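Local atomic coordinates of pancreatic lipase related protein 2 (PDB entry 1W52), a protein that probably hydrolyses ester bonds of galactolipids and triacylglycerols, as a galactolipase and lipase of the alpha/beta hydrolase superfamily. Residues A157-R165 with E190-A198; K222-G232 with T320-T331. One frame throughout, in Å; residues are numbered along the deposited sequence.

Contact 1 (A157-R165 with E190-A198); sequences AHTAGEAGR and EVRLDPSDA. With CA (calcium ion), chain E.
Gly161 and Gly164 bring helix 157-165 up against the calcium loop, CA to CA 4.5 Å at Gly161 and Leu193 and 4.6 Å at Gly164 and Asp197; neither glycine carries a side chain between helix and loop. Leu193 reaches along the helix, CD1 on Gly161 CA and CD2 near the Ala157 carbonyl. The imidazole of His158 presents its edge to the backbone at Leu193, ND1 lying 3.6 Å from Leu193 N, while NE2 bonds to the carbonyl of Ala180. The helix follows the predicted nucleophile Ser154, and the loop binds calcium: Asp197 grips the ion with both oxygens, Asp194 through OD1 at 2.5 Å, and the carbonyl of Glu189 joins them. Asp194 OD2 instead takes Ser196 N in an Asx turn. The side chain of Arg165 starts with CG anti to the backbone N (chi1 177°), then bends at chi3; NE makes a hydrogen-bonded salt bridge to Glu162 OE1 (2.9 Å). Glu190 CG covers one guanidinium face, and Glu190 OE2, 3.5 Å from Arg165 NH1 and well out of the guanidinium plane, adds a salt bridge of charges only. With an alanine at this position Glu190 would probably lose its positive partner here, while Glu162 would keep its salt bridge to Arg166.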
ATOM      1  N   ALA A 157       1.070 -10.885  -6.673  1.00 22.61           N
ATOM      2  CA  ALA A 157       0.186  -9.974  -7.347  1.00 23.58           C
ATOM      3  C   ALA A 157      -0.099 -10.457  -8.774  1.00 23.62           C
ATOM      4  O   ALA A 157      -1.205 -10.462  -9.224  1.00 24.39           O
ATOM      5  CB  ALA A 157       0.789  -8.580  -7.400  1.00 24.21           C
ATOM      6  N   HIS A 158       0.921 -10.802  -9.514  1.00 23.22           N
ATOM      7  CA  HIS A 158       0.737 -11.251 -10.873  1.00 22.80           C
ATOM      8  C   HIS A 158      -0.005 -12.613 -10.926  1.00 22.98           C
ATOM      9  O   HIS A 158      -0.818 -12.890 -11.840  1.00 23.28           O
ATOM     10  CB  HIS A 158       2.112 -11.372 -11.510  1.00 22.57           C
ATOM     11  CG  HIS A 158       2.756 -10.059 -11.790  1.00 23.20           C
ATOM     12  ND1 HIS A 158       2.092  -9.027 -12.420  1.00 24.63           N
ATOM     13  CD2 HIS A 158       3.998  -9.591 -11.508  1.00 25.41           C
ATOM     14  CE1 HIS A 158       2.909  -7.989 -12.537  1.00 25.16           C
ATOM     15  NE2 HIS A 158       4.071  -8.300 -11.987  1.00 24.51           N
ATOM     16  N   THR A 159       0.313 -13.475  -9.970  1.00 22.60           N
ATOM     17  CA  THR A 159      -0.409 -14.727  -9.775  1.00 22.23           C
ATOM     18  C   THR A 159      -1.911 -14.474  -9.720  1.00 22.49           C
ATOM     19  O   THR A 159      -2.675 -15.148 -10.373  1.00 22.82           O
ATOM     20  CB  THR A 159      -0.057 -15.332  -8.398  1.00 21.78           C
ATOM     21  OG1 THR A 159       1.307 -15.658  -8.350  1.00 20.41           O
ATOM     22  CG2 THR A 159      -0.767 -16.664  -8.186  1.00 21.97           C
ATOM     23  N   ALA A 160      -2.311 -13.576  -8.829  1.00 22.72           N
ATOM     24  CA  ALA A 160      -3.693 -13.206  -8.656  1.00 23.19           C
ATOM     25  C   ALA A 160      -4.241 -12.659  -9.986  1.00 24.41           C
ATOM     26  O   ALA A 160      -5.307 -13.045 -10.399  1.00 26.24           O
ATOM     27  CB  ALA A 160      -3.806 -12.167  -7.582  1.00 22.41           C
ATOM     28  N   GLY A 161      -3.514 -11.795 -10.684  1.00 25.22           N
ATOM     29  CA  GLY A 161      -3.985 -11.258 -11.947  1.00 25.69           C
ATOM     30  C   GLY A 161      -4.141 -12.379 -12.966  1.00 26.87           C
ATOM     31  O   GLY A 161      -4.786 -12.181 -14.014  1.00 27.50           O
ATOM     32  N   GLU A 162      -3.513 -13.531 -12.693  1.00 27.17           N
ATOM     33  CA  GLU A 162      -3.530 -14.625 -13.633  1.00 28.16           C
ATOM     34  C   GLU A 162      -4.838 -15.339 -13.482  1.00 28.53           C
ATOM     35  O   GLU A 162      -5.614 -15.347 -14.446  1.00 29.68           O
ATOM     36  CB  GLU A 162      -2.353 -15.594 -13.468  1.00 28.80           C
ATOM     37  CG  GLU A 162      -2.527 -16.943 -14.190  1.00 31.04           C
ATOM     38  CD  GLU A 162      -2.360 -16.906 -15.726  1.00 33.30           C
ATOM     39  OE1 GLU A 162      -2.607 -15.871 -16.402  1.00 31.21           O
ATOM     40  OE2 GLU A 162      -1.999 -17.984 -16.271  1.00 38.96           O
ATOM     41  N   ALA A 163      -5.069 -15.964 -12.312  1.00 28.33           N
ATOM     42  CA  ALA A 163      -6.400 -16.436 -11.903  1.00 27.62           C
ATOM     43  C   ALA A 163      -7.515 -15.502 -12.399  1.00 28.65           C
ATOM     44  O   ALA A 163      -8.488 -15.918 -12.996  1.00 27.51           O
ATOM     45  CB  ALA A 163      -6.450 -16.512 -10.444  1.00 26.83           C
ATOM     46  N   GLY A 164      -7.353 -14.218 -12.168  1.00 30.73           N
ATOM     47  CA  GLY A 164      -8.366 -13.275 -12.566  1.00 32.80           C
ATOM     48  C   GLY A 164      -8.703 -13.292 -14.056  1.00 34.65           C
ATOM     49  O   GLY A 164      -9.876 -13.127 -14.450  1.00 35.27           O
ATOM     50  N   ARG A 165      -7.667 -13.441 -14.869  1.00 35.81           N
ATOM     51  CA  ARG A 165      -7.794 -13.510 -16.302  1.00 36.93           C
ATOM     52  C   ARG A 165      -8.362 -14.864 -16.767  1.00 38.43           C
ATOM     53  O   ARG A 165      -9.113 -14.943 -17.751  1.00 38.88           O
ATOM     54  CB  ARG A 165      -6.432 -13.304 -16.902  1.00 36.81           C
ATOM     55  CG  ARG A 165      -6.357 -13.411 -18.407  1.00 37.15           C
ATOM     56  CD  ARG A 165      -4.926 -13.659 -18.911  1.00 37.45           C
ATOM     57  NE  ARG A 165      -4.479 -14.975 -18.466  1.00 38.10           N
ATOM     58  CZ  ARG A 165      -4.455 -16.052 -19.236  1.00 40.83           C
ATOM     59  NH1 ARG A 165      -4.817 -15.965 -20.517  1.00 42.11           N
ATOM     60  NH2 ARG A 165      -4.059 -17.225 -18.739  1.00 39.96           N
ATOM     61  N   GLU A 190      -1.427 -10.415 -20.830  1.00 38.00           N
ATOM     62  CA  GLU A 190      -1.692 -11.827 -20.667  1.00 38.45           C
ATOM     63  C   GLU A 190      -0.858 -12.426 -19.517  1.00 37.25           C
ATOM     64  O   GLU A 190      -1.266 -13.401 -18.853  1.00 37.84           O
ATOM     65  CB  GLU A 190      -1.473 -12.564 -22.015  1.00 38.79           C
ATOM     66  CG  GLU A 190      -1.534 -14.083 -21.899  1.00 43.26           C
ATOM     67  CD  GLU A 190      -1.863 -14.827 -23.200  1.00 48.15           C
ATOM     68  OE1 GLU A 190      -1.513 -14.331 -24.291  1.00 51.95           O
ATOM     69  OE2 GLU A 190      -2.451 -15.939 -23.134  1.00 51.51           O
ATOM     70  N   VAL A 191       0.306 -11.823 -19.267  1.00 35.96           N
ATOM     71  CA  VAL A 191       1.343 -12.414 -18.365  1.00 34.06           C
ATOM     72  C   VAL A 191       1.463 -11.685 -17.058  1.00 33.27           C
ATOM     73  O   VAL A 191       1.942 -12.233 -16.085  1.00 33.47           O
ATOM     74  CB  VAL A 191       2.768 -12.452 -19.024  1.00 32.82           C
ATOM     75  CG1 VAL A 191       2.729 -13.296 -20.290  1.00 31.55           C
ATOM     76  CG2 VAL A 191       3.249 -11.061 -19.353  1.00 30.89           C
ATOM     77  N   ARG A 192       1.015 -10.452 -17.061  1.00 32.14           N
ATOM     78  CA  ARG A 192       1.093  -9.651 -15.911  1.00 32.23           C
ATOM     79  C   ARG A 192      -0.290  -9.480 -15.249  1.00 32.65           C
ATOM     80  O   ARG A 192      -1.051 -10.459 -15.089  1.00 34.06           O
ATOM     81  CB  ARG A 192       1.813  -8.338 -16.263  1.00 32.06           C
ATOM     82  CG  ARG A 192       1.137  -7.407 -17.243  1.00 31.59           C
ATOM     83  CD  ARG A 192       1.961  -6.238 -17.483  1.00 31.73           C
ATOM     84  NE  ARG A 192       1.409  -5.175 -18.314  1.00 35.60           N
ATOM     85  CZ  ARG A 192       0.336  -4.434 -18.029  1.00 39.17           C
ATOM     86  NH1 ARG A 192      -0.416  -4.671 -16.964  1.00 41.36           N
ATOM     87  NH2 ARG A 192      -0.024  -3.453 -18.844  1.00 39.71           N
ATOM     88  N   LEU A 193      -0.517  -8.271 -14.745  1.00 32.23           N
ATOM     89  CA  LEU A 193      -1.659  -7.905 -13.959  1.00 31.31           C
ATOM     90  C   LEU A 193      -2.049  -6.517 -14.465  1.00 30.48           C
ATOM     91  O   LEU A 193      -1.204  -5.590 -14.552  1.00 29.71           O
ATOM     92  CB  LEU A 193      -1.311  -7.870 -12.462  1.00 31.20           C
ATOM     93  CG  LEU A 193      -2.222  -6.900 -11.644  1.00 32.90           C
ATOM     94  CD1 LEU A 193      -3.665  -7.319 -11.741  1.00 34.13           C
ATOM     95  CD2 LEU A 193      -1.879  -6.687 -10.147  1.00 32.70           C
ATOM     96  N   ASP A 194      -3.324  -6.367 -14.791  1.00 28.65           N
ATOM     97  CA  ASP A 194      -3.804  -5.128 -15.356  1.00 27.95           C
ATOM     98  C   ASP A 194      -5.235  -5.066 -14.981  1.00 27.61           C
ATOM     99  O   ASP A 194      -5.778  -6.100 -14.581  1.00 29.34           O
ATOM    100  CB  ASP A 194      -3.612  -5.131 -16.889  1.00 27.74           C
ATOM    101  CG  ASP A 194      -4.594  -6.060 -17.633  1.00 27.08           C
ATOM    102  OD1 ASP A 194      -4.365  -7.316 -17.647  1.00 19.64           O
ATOM    103  OD2 ASP A 194      -5.585  -5.565 -18.269  1.00 27.77           O
ATOM    104  N   PRO A 195      -5.889  -3.928 -15.187  1.00 26.36           N
ATOM    105  CA  PRO A 195      -7.250  -3.717 -14.679  1.00 26.60           C
ATOM    106  C   PRO A 195      -8.312  -4.706 -15.204  1.00 27.84           C
ATOM    107  O   PRO A 195      -9.407  -4.857 -14.665  1.00 28.21           O
ATOM    108  CB  PRO A 195      -7.574  -2.284 -15.158  1.00 26.03           C
ATOM    109  CG  PRO A 195      -6.194  -1.588 -15.441  1.00 24.80           C
ATOM    110  CD  PRO A 195      -5.422  -2.773 -15.973  1.00 26.03           C
ATOM    111  N   SER A 196      -7.985  -5.361 -16.301  1.00 29.37           N
ATOM    112  CA  SER A 196      -8.892  -6.295 -16.922  1.00 30.55           C
ATOM    113  C   SER A 196      -8.966  -7.627 -16.182  1.00 30.51           C
ATOM    114  O   SER A 196      -9.751  -8.479 -16.585  1.00 31.44           O
ATOM    115  CB  SER A 196      -8.477  -6.543 -18.397  1.00 31.08           C
ATOM    116  OG  SER A 196      -7.484  -7.571 -18.536  1.00 33.95           O
ATOM    117  N   ASP A 197      -8.162  -7.859 -15.154  1.00 29.66           N
ATOM    118  CA  ASP A 197      -8.154  -9.205 -14.604  1.00 30.28           C
ATOM    119  C   ASP A 197      -9.227  -9.332 -13.530  1.00 28.77           C
ATOM    120  O   ASP A 197      -9.543 -10.432 -13.070  1.00 27.29           O
ATOM    121  CB  ASP A 197      -6.755  -9.598 -14.074  1.00 31.82           C
ATOM    122  CG  ASP A 197      -5.653  -9.531 -15.157  1.00 35.56           C
ATOM    123  OD1 ASP A 197      -5.817 -10.046 -16.305  1.00 41.81           O
ATOM    124  OD2 ASP A 197      -4.562  -8.986 -14.937  1.00 40.53           O
ATOM    125  N   ALA A 198      -9.784  -8.188 -13.125  1.00 28.17           N
ATOM    126  CA  ALA A 198     -10.882  -8.178 -12.146  1.00 28.00           C
ATOM    127  C   ALA A 198     -11.821  -7.023 -12.392  1.00 28.81           C
ATOM    128  O   ALA A 198     -11.518  -6.138 -13.178  1.00 28.85           O
ATOM    129  CB  ALA A 198     -10.378  -8.158 -10.754  1.00 26.73           C
TER
HETATM  130 CA    CA E 602      -3.522  -9.584 -17.108  1.00 28.44          CA

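Contact 2 (K222-G232 with T320-T331); sequences KVGHMDFFPNG and TSAVEQTFFLNT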
ATOM      1  N   LYS A 222       1.580   1.817 -13.915  1.00 21.27           N
ATOM      2  CA  LYS A 222       0.223   1.718 -13.380  1.00 20.47           C
ATOM      3  C   LYS A 222      -0.488   0.499 -13.944  1.00 18.66           C
ATOM      4  O   LYS A 222      -0.438   0.270 -15.129  1.00 18.64           O
ATOM      5  CB  LYS A 222      -0.566   2.954 -13.718  1.00 20.78           C
ATOM      6  CG  LYS A 222      -0.282   4.135 -12.811  1.00 21.87           C
ATOM      7  CD  LYS A 222       0.440   5.144 -13.627  1.00 24.27           C
ATOM      8  CE  LYS A 222       0.967   6.287 -12.801  1.00 25.84           C
ATOM      9  NZ  LYS A 222       0.396   7.561 -13.215  1.00 25.11           N
ATOM     10  N   VAL A 223      -1.101  -0.312 -13.100  1.00 17.70           N
ATOM     11  CA  VAL A 223      -1.788  -1.531 -13.571  1.00 16.87           C
ATOM     12  C   VAL A 223      -3.130  -1.794 -12.951  1.00 17.52           C
ATOM     13  O   VAL A 223      -3.576  -2.899 -12.987  1.00 17.37           O
ATOM     14  CB  VAL A 223      -0.958  -2.799 -13.312  1.00 14.97           C
ATOM     15  CG1 VAL A 223       0.390  -2.654 -13.888  1.00 14.04           C
ATOM     16  CG2 VAL A 223      -0.837  -3.033 -11.867  1.00 15.54           C
ATOM     17  N   GLY A 224      -3.768  -0.790 -12.388  1.00 19.92           N
ATOM     18  CA  GLY A 224      -4.985  -0.990 -11.624  1.00 21.74           C
ATOM     19  C   GLY A 224      -5.982   0.039 -12.066  1.00 23.46           C
ATOM     20  O   GLY A 224      -5.644   0.920 -12.865  1.00 24.31           O
ATOM     21  N   HIS A 225      -7.212  -0.064 -11.578  1.00 24.52           N
ATOM     22  CA  HIS A 225      -8.114   1.074 -11.696  1.00 25.39           C
ATOM     23  C   HIS A 225      -7.563   2.161 -10.790  1.00 25.57           C
ATOM     24  O   HIS A 225      -7.689   3.354 -11.061  1.00 25.29           O
ATOM     25  CB  HIS A 225      -9.556   0.694 -11.355  1.00 25.59           C
ATOM     26  CG  HIS A 225     -10.059  -0.409 -12.218  1.00 26.16           C
ATOM     27  ND1 HIS A 225     -10.022  -1.730 -11.810  1.00 26.78           N
ATOM     28  CD2 HIS A 225     -10.503  -0.417 -13.495  1.00 24.12           C
ATOM     29  CE1 HIS A 225     -10.468  -2.503 -12.780  1.00 23.34           C
ATOM     30  NE2 HIS A 225     -10.743  -1.737 -13.820  1.00 25.15           N
ATOM     31  N   MET A 226      -6.901   1.727  -9.728  1.00 25.77           N
ATOM     32  CA  MET A 226      -6.245   2.653  -8.833  1.00 25.57           C
ATOM     33  C   MET A 226      -4.814   2.204  -8.504  1.00 24.92           C
ATOM     34  O   MET A 226      -4.561   1.071  -8.162  1.00 25.72           O
ATOM     35  CB  MET A 226      -7.081   2.722  -7.586  1.00 26.01           C
ATOM     36  CG  MET A 226      -8.558   2.875  -7.845  1.00 26.01           C
ATOM     37  SD  MET A 226      -9.264   3.748  -6.437  1.00 33.45           S
ATOM     38  CE  MET A 226     -10.021   2.603  -5.509  1.00 32.41           C
ATOM     39  N   ASP A 227      -3.877   3.109  -8.641  1.00 23.93           N
ATOM     40  CA  ASP A 227      -2.494   2.840  -8.346  1.00 23.26           C
ATOM     41  C   ASP A 227      -2.153   3.843  -7.284  1.00 22.64           C
ATOM     42  O   ASP A 227      -2.180   5.026  -7.551  1.00 21.62           O
ATOM     43  CB  ASP A 227      -1.644   3.069  -9.602  1.00 23.48           C
ATOM     44  CG  ASP A 227      -1.851   1.976 -10.640  1.00 24.43           C
ATOM     45  OD1 ASP A 227      -1.048   0.980 -10.600  1.00 23.78           O
ATOM     46  OD2 ASP A 227      -2.817   2.025 -11.485  1.00 22.87           O
ATOM     47  N   PHE A 228      -1.889   3.369  -6.069  1.00 22.58           N
ATOM     48  CA  PHE A 228      -1.463   4.218  -4.953  1.00 22.29           C
ATOM     49  C   PHE A 228       0.067   4.258  -4.859  1.00 21.19           C
ATOM     50  O   PHE A 228       0.719   3.214  -5.074  1.00 21.52           O
ATOM     51  CB  PHE A 228      -1.995   3.679  -3.643  1.00 22.44           C
ATOM     52  CG  PHE A 228      -3.484   3.609  -3.571  1.00 24.61           C
ATOM     53  CD1 PHE A 228      -4.184   2.622  -4.244  1.00 27.27           C
ATOM     54  CD2 PHE A 228      -4.186   4.501  -2.798  1.00 26.44           C
ATOM     55  CE1 PHE A 228      -5.539   2.535  -4.157  1.00 26.99           C
ATOM     56  CE2 PHE A 228      -5.561   4.428  -2.702  1.00 27.67           C
ATOM     57  CZ  PHE A 228      -6.231   3.436  -3.374  1.00 28.50           C
ATOM     58  N   PHE A 229       0.621   5.432  -4.494  1.00 18.77           N
ATOM     59  CA  PHE A 229       2.073   5.617  -4.325  1.00 16.90           C
ATOM     60  C   PHE A 229       2.529   6.167  -2.959  1.00 15.18           C
ATOM     61  O   PHE A 229       2.957   7.317  -2.869  1.00 15.49           O
ATOM     62  CB  PHE A 229       2.566   6.525  -5.441  1.00 16.84           C
ATOM     63  CG  PHE A 229       2.435   5.921  -6.771  1.00 16.06           C
ATOM     64  CD1 PHE A 229       1.226   5.988  -7.448  1.00 16.83           C
ATOM     65  CD2 PHE A 229       3.498   5.234  -7.333  1.00 14.16           C
ATOM     66  CE1 PHE A 229       1.107   5.391  -8.743  1.00 18.64           C
ATOM     67  CE2 PHE A 229       3.386   4.589  -8.586  1.00 14.55           C
ATOM     68  CZ  PHE A 229       2.198   4.675  -9.299  1.00 16.83           C
ATOM     69  N   PRO A 230       2.445   5.376  -1.897  1.00 13.18           N
ATOM     70  CA  PRO A 230       2.818   5.850  -0.562  1.00 13.06           C
ATOM     71  C   PRO A 230       4.235   6.374  -0.527  1.00 13.53           C
ATOM     72  O   PRO A 230       5.218   5.750  -0.976  1.00 13.57           O
ATOM     73  CB  PRO A 230       2.753   4.585   0.303  1.00 12.98           C
ATOM     74  CG  PRO A 230       2.795   3.437  -0.668  1.00 13.41           C
ATOM     75  CD  PRO A 230       2.014   3.983  -1.850  1.00 13.58           C
ATOM     76  N   ASN A 231       4.372   7.552   0.026  1.00 13.76           N
ATOM     77  CA  ASN A 231       5.667   8.185   0.043  1.00 13.09           C
ATOM     78  C   ASN A 231       6.268   8.282  -1.318  1.00 14.32           C
ATOM     79  O   ASN A 231       7.494   8.167  -1.426  1.00 17.62           O
ATOM     80  CB  ASN A 231       6.534   7.387   0.939  1.00 11.93           C
ATOM     81  CG  ASN A 231       5.799   7.021   2.222  1.00 11.16           C
ATOM     82  OD1 ASN A 231       5.295   7.929   2.914  1.00 10.38           O
ATOM     83  ND2 ASN A 231       5.723   5.717   2.550  1.00  7.06           N
ATOM     84  N   GLY A 232       5.465   8.498  -2.364  1.00 13.83           N
ATOM     85  CA  GLY A 232       6.002   8.443  -3.719  1.00 15.48           C
ATOM     86  C   GLY A 232       6.309   7.039  -4.267  1.00 16.85           C
ATOM     87  O   GLY A 232       6.644   6.854  -5.444  1.00 16.75           O
ATOM     88  N   THR A 320     -13.830   2.596 -10.148  1.00 35.69           N
ATOM     89  CA  THR A 320     -13.573   2.205 -11.543  1.00 34.33           C
ATOM     90  C   THR A 320     -14.086   3.179 -12.604  1.00 34.02           C
ATOM     91  O   THR A 320     -14.293   2.805 -13.746  1.00 31.97           O
ATOM     92  CB  THR A 320     -14.070   0.817 -11.860  1.00 33.36           C
ATOM     93  OG1 THR A 320     -15.468   0.764 -11.645  1.00 35.02           O
ATOM     94  CG2 THR A 320     -13.566  -0.214 -10.890  1.00 33.41           C
ATOM     95  N   SER A 321     -14.225   4.447 -12.258  1.00 35.27           N
ATOM     96  CA  SER A 321     -14.514   5.467 -13.284  1.00 36.51           C
ATOM     97  C   SER A 321     -13.393   5.576 -14.340  1.00 36.64           C
ATOM     98  O   SER A 321     -13.625   6.030 -15.454  1.00 37.16           O
ATOM     99  CB  SER A 321     -14.805   6.842 -12.640  1.00 36.72           C
ATOM    100  OG  SER A 321     -13.626   7.403 -12.100  1.00 38.70           O
ATOM    101  N   ALA A 322     -12.178   5.172 -13.976  1.00 36.74           N
ATOM    102  CA  ALA A 322     -11.048   5.143 -14.911  1.00 35.84           C
ATOM    103  C   ALA A 322     -10.042   4.088 -14.518  1.00 35.23           C
ATOM    104  O   ALA A 322     -10.162   3.433 -13.445  1.00 36.02           O
ATOM    105  CB  ALA A 322     -10.353   6.478 -14.920  1.00 35.42           C
ATOM    106  N   VAL A 323      -9.031   3.960 -15.381  1.00 33.38           N
ATOM    107  CA  VAL A 323      -7.828   3.149 -15.092  1.00 31.62           C
ATOM    108  C   VAL A 323      -6.606   4.034 -14.809  1.00 31.15           C
ATOM    109  O   VAL A 323      -6.528   5.214 -15.189  1.00 31.34           O
ATOM    110  CB  VAL A 323      -7.484   2.172 -16.225  1.00 30.36           C
ATOM    111  CG1 VAL A 323      -8.363   0.988 -16.167  1.00 29.12           C
ATOM    112  CG2 VAL A 323      -7.660   2.833 -17.552  1.00 29.68           C
ATOM    113  N   GLU A 324      -5.654   3.465 -14.101  1.00 30.44           N
ATOM    114  CA  GLU A 324      -4.461   4.199 -13.752  1.00 29.69           C
ATOM    115  C   GLU A 324      -4.715   5.463 -12.944  1.00 29.71           C
ATOM    116  O   GLU A 324      -3.820   6.298 -12.864  1.00 30.12           O
ATOM    117  CB  GLU A 324      -3.703   4.581 -15.019  1.00 29.18           C
ATOM    118  CG  GLU A 324      -3.450   3.433 -15.996  1.00 28.09           C
ATOM    119  CD  GLU A 324      -2.337   3.785 -16.960  1.00 28.43           C
ATOM    120  OE1 GLU A 324      -2.053   5.028 -17.100  1.00 27.24           O
ATOM    121  OE2 GLU A 324      -1.734   2.841 -17.547  1.00 28.59           O
ATOM    122  N   GLN A 325      -5.919   5.612 -12.372  1.00 29.33           N
ATOM    123  CA  GLN A 325      -6.200   6.676 -11.425  1.00 28.89           C
ATOM    124  C   GLN A 325      -5.115   6.593 -10.380  1.00 27.41           C
ATOM    125  O   GLN A 325      -4.950   5.549  -9.742  1.00 26.55           O
ATOM    126  CB  GLN A 325      -7.540   6.473 -10.719  1.00 29.88           C
ATOM    127  CG  GLN A 325      -8.796   6.512 -11.593  1.00 33.99           C
ATOM    128  CD  GLN A 325     -10.098   6.259 -10.801  1.00 37.41           C
ATOM    129  OE1 GLN A 325     -10.598   5.114 -10.747  1.00 39.66           O
ATOM    130  NE2 GLN A 325     -10.642   7.324 -10.201  1.00 37.90           N
ATOM    131  N   THR A 326      -4.368   7.676 -10.202  1.00 25.96           N
ATOM    132  CA  THR A 326      -3.269   7.622  -9.269  1.00 25.22           C
ATOM    133  C   THR A 326      -3.517   8.518  -8.093  1.00 25.58           C
ATOM    134  O   THR A 326      -4.131   9.591  -8.216  1.00 24.96           O
ATOM    135  CB  THR A 326      -1.937   8.013  -9.920  1.00 24.69           C
ATOM    136  OG1 THR A 326      -2.015   9.360 -10.314  1.00 27.60           O
ATOM    137  CG2 THR A 326      -1.680   7.313 -11.248  1.00 22.68           C
ATOM    138  N   PHE A 327      -3.025   8.037  -6.950  1.00 26.54           N
ATOM    139  CA  PHE A 327      -3.081   8.737  -5.671  1.00 27.97           C
ATOM    140  C   PHE A 327      -1.742   8.663  -4.860  1.00 27.00           C
ATOM    141  O   PHE A 327      -0.940   7.721  -5.026  1.00 27.82           O
ATOM    142  CB  PHE A 327      -4.213   8.182  -4.813  1.00 28.67           C
ATOM    143  CG  PHE A 327      -5.467   7.957  -5.564  1.00 35.19           C
ATOM    144  CD1 PHE A 327      -5.545   6.929  -6.538  1.00 38.74           C
ATOM    145  CD2 PHE A 327      -6.593   8.768  -5.328  1.00 39.47           C
ATOM    146  CE1 PHE A 327      -6.708   6.711  -7.255  1.00 37.46           C
ATOM    147  CE2 PHE A 327      -7.746   8.549  -6.042  1.00 39.53           C
ATOM    148  CZ  PHE A 327      -7.793   7.507  -7.014  1.00 39.30           C
ATOM    149  N   PHE A 328      -1.546   9.659  -3.984  1.00 24.95           N
ATOM    150  CA  PHE A 328      -0.345   9.834  -3.198  1.00 23.22           C
ATOM    151  C   PHE A 328      -0.655  10.080  -1.776  1.00 22.44           C
ATOM    152  O   PHE A 328      -1.716  10.397  -1.441  1.00 22.19           O
ATOM    153  CB  PHE A 328       0.468  10.982  -3.731  1.00 22.47           C
ATOM    154  CG  PHE A 328       0.973  10.733  -5.100  1.00 22.51           C
ATOM    155  CD1 PHE A 328       0.368  11.325  -6.195  1.00 24.57           C
ATOM    156  CD2 PHE A 328       2.006   9.855  -5.319  1.00 22.33           C
ATOM    157  CE1 PHE A 328       0.828  11.098  -7.513  1.00 24.20           C
ATOM    158  CE2 PHE A 328       2.468   9.607  -6.642  1.00 24.55           C
ATOM    159  CZ  PHE A 328       1.870  10.242  -7.735  1.00 24.04           C
ATOM    160  N   LEU A 329       0.304   9.884  -0.922  1.00 22.82           N
ATOM    161  CA  LEU A 329       0.091  10.032   0.494  1.00 22.91           C
ATOM    162  C   LEU A 329       1.431   9.739   1.222  1.00 25.17           C
ATOM    163  O   LEU A 329       2.421   9.360   0.570  1.00 25.35           O
ATOM    164  CB  LEU A 329      -1.016   9.093   0.942  1.00 21.15           C
ATOM    165  CG  LEU A 329      -0.639   7.631   0.825  1.00 18.15           C
ATOM    166  CD1 LEU A 329      -1.412   6.751   1.874  1.00 17.78           C
ATOM    167  CD2 LEU A 329      -0.802   7.151  -0.591  1.00 14.05           C
ATOM    168  N   ASN A 330       1.459   9.896   2.544  1.00 26.84           N
ATOM    169  CA  ASN A 330       2.650   9.562   3.292  1.00 29.00           C
ATOM    170  C   ASN A 330       2.325   8.663   4.485  1.00 30.53           C
ATOM    171  O   ASN A 330       1.492   9.001   5.301  1.00 31.00           O
ATOM    172  CB  ASN A 330       3.379  10.854   3.767  1.00 29.48           C
ATOM    173  CG  ASN A 330       4.097  11.630   2.623  1.00 29.65           C
ATOM    174  OD1 ASN A 330       4.161  12.893   2.648  1.00 30.81           O
ATOM    175  ND2 ASN A 330       4.628  10.899   1.637  1.00 25.81           N
ATOM    176  N   THR A 331       3.017   7.543   4.616  1.00 32.71           N
ATOM    177  CA  THR A 331       2.869   6.692   5.790  1.00 35.09           C
ATOM    178  C   THR A 331       3.743   7.095   6.957  1.00 37.69           C
ATOM    179  O   THR A 331       4.548   7.985   6.870  1.00 36.77           O
ATOM    180  CB  THR A 331       3.235   5.259   5.436  1.00 34.92           C
ATOM    181  OG1 THR A 331       4.504   5.268   4.758  1.00 36.06           O
ATOM    182  CG2 THR A 331       2.205   4.676   4.473  1.00 34.08           C
TER
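Two neighbouring parallel strands of the central alpha/beta-hydrolase sheet, 226-230 and 325-329, pair here, their short axes 4.8 Å apart and 21° from parallel. The backbone ladder runs from Asp227 N to Gln325 O (2.9 Å), through Phe327 N to Asp227 O, to Phe229 N on Phe327 O (2.8 Å). Before the strands, Glu324 N bonds to Gly224 O. Asp227 uses its carboxylate to fold back the chain ahead of it, OD1 receiving Val223 N and OD2 Gly224 N, each on the syn side. On the sheet face that also holds Met226, the rings of Phe228 and Phe327 are nearly parallel but slid apart, with little overlap; Met226 SD comes obliquely to Phe327 CE1 (4.0 Å), a Met-aromatic contact. On the other face, Phe229 and Phe328 meet obliquely. His225 turns one ring face to the CG2 methyl of Thr320, a CH-pi contact. Past the strands, Asn231 ND2 donates to Thr331 OG1 in the amide plane at 2.6 Å, and OD1 accepts Thr331 N at 2.9 Å. Strand 201-204 bonds to the edge of 226-230 away from 325-329, the short strand 285-286 lies antiparallel beside 325-329, helix 257-277 touches Pro230 and Asn231, and helix 290-294 packs on Phe328.

How the contacts relate
Following the chain, helix 155-166 leads through strand 173-177 to the calcium loop, and contact 1 closes that short excursion, 25 residues apart at its nearest ends. Strand 201-204 comes next, then strand 226-230; helix 257-277 and the short strand 285-286 lie in the 88-residue separation that contact 2 closes when strand 325-329 returns to the sheet. The two contacts are in series, neither nested nor crossed. Contact 1 ties a helix to the calcium loop, and contact 2 joins neighbouring strands. Their centres are about 17 Å apart, yet they touch: the calcium loop, through Leu193 and Pro195, packs on both segments of contact 2, at Val223 and His225 and, from Pro195, at Val323.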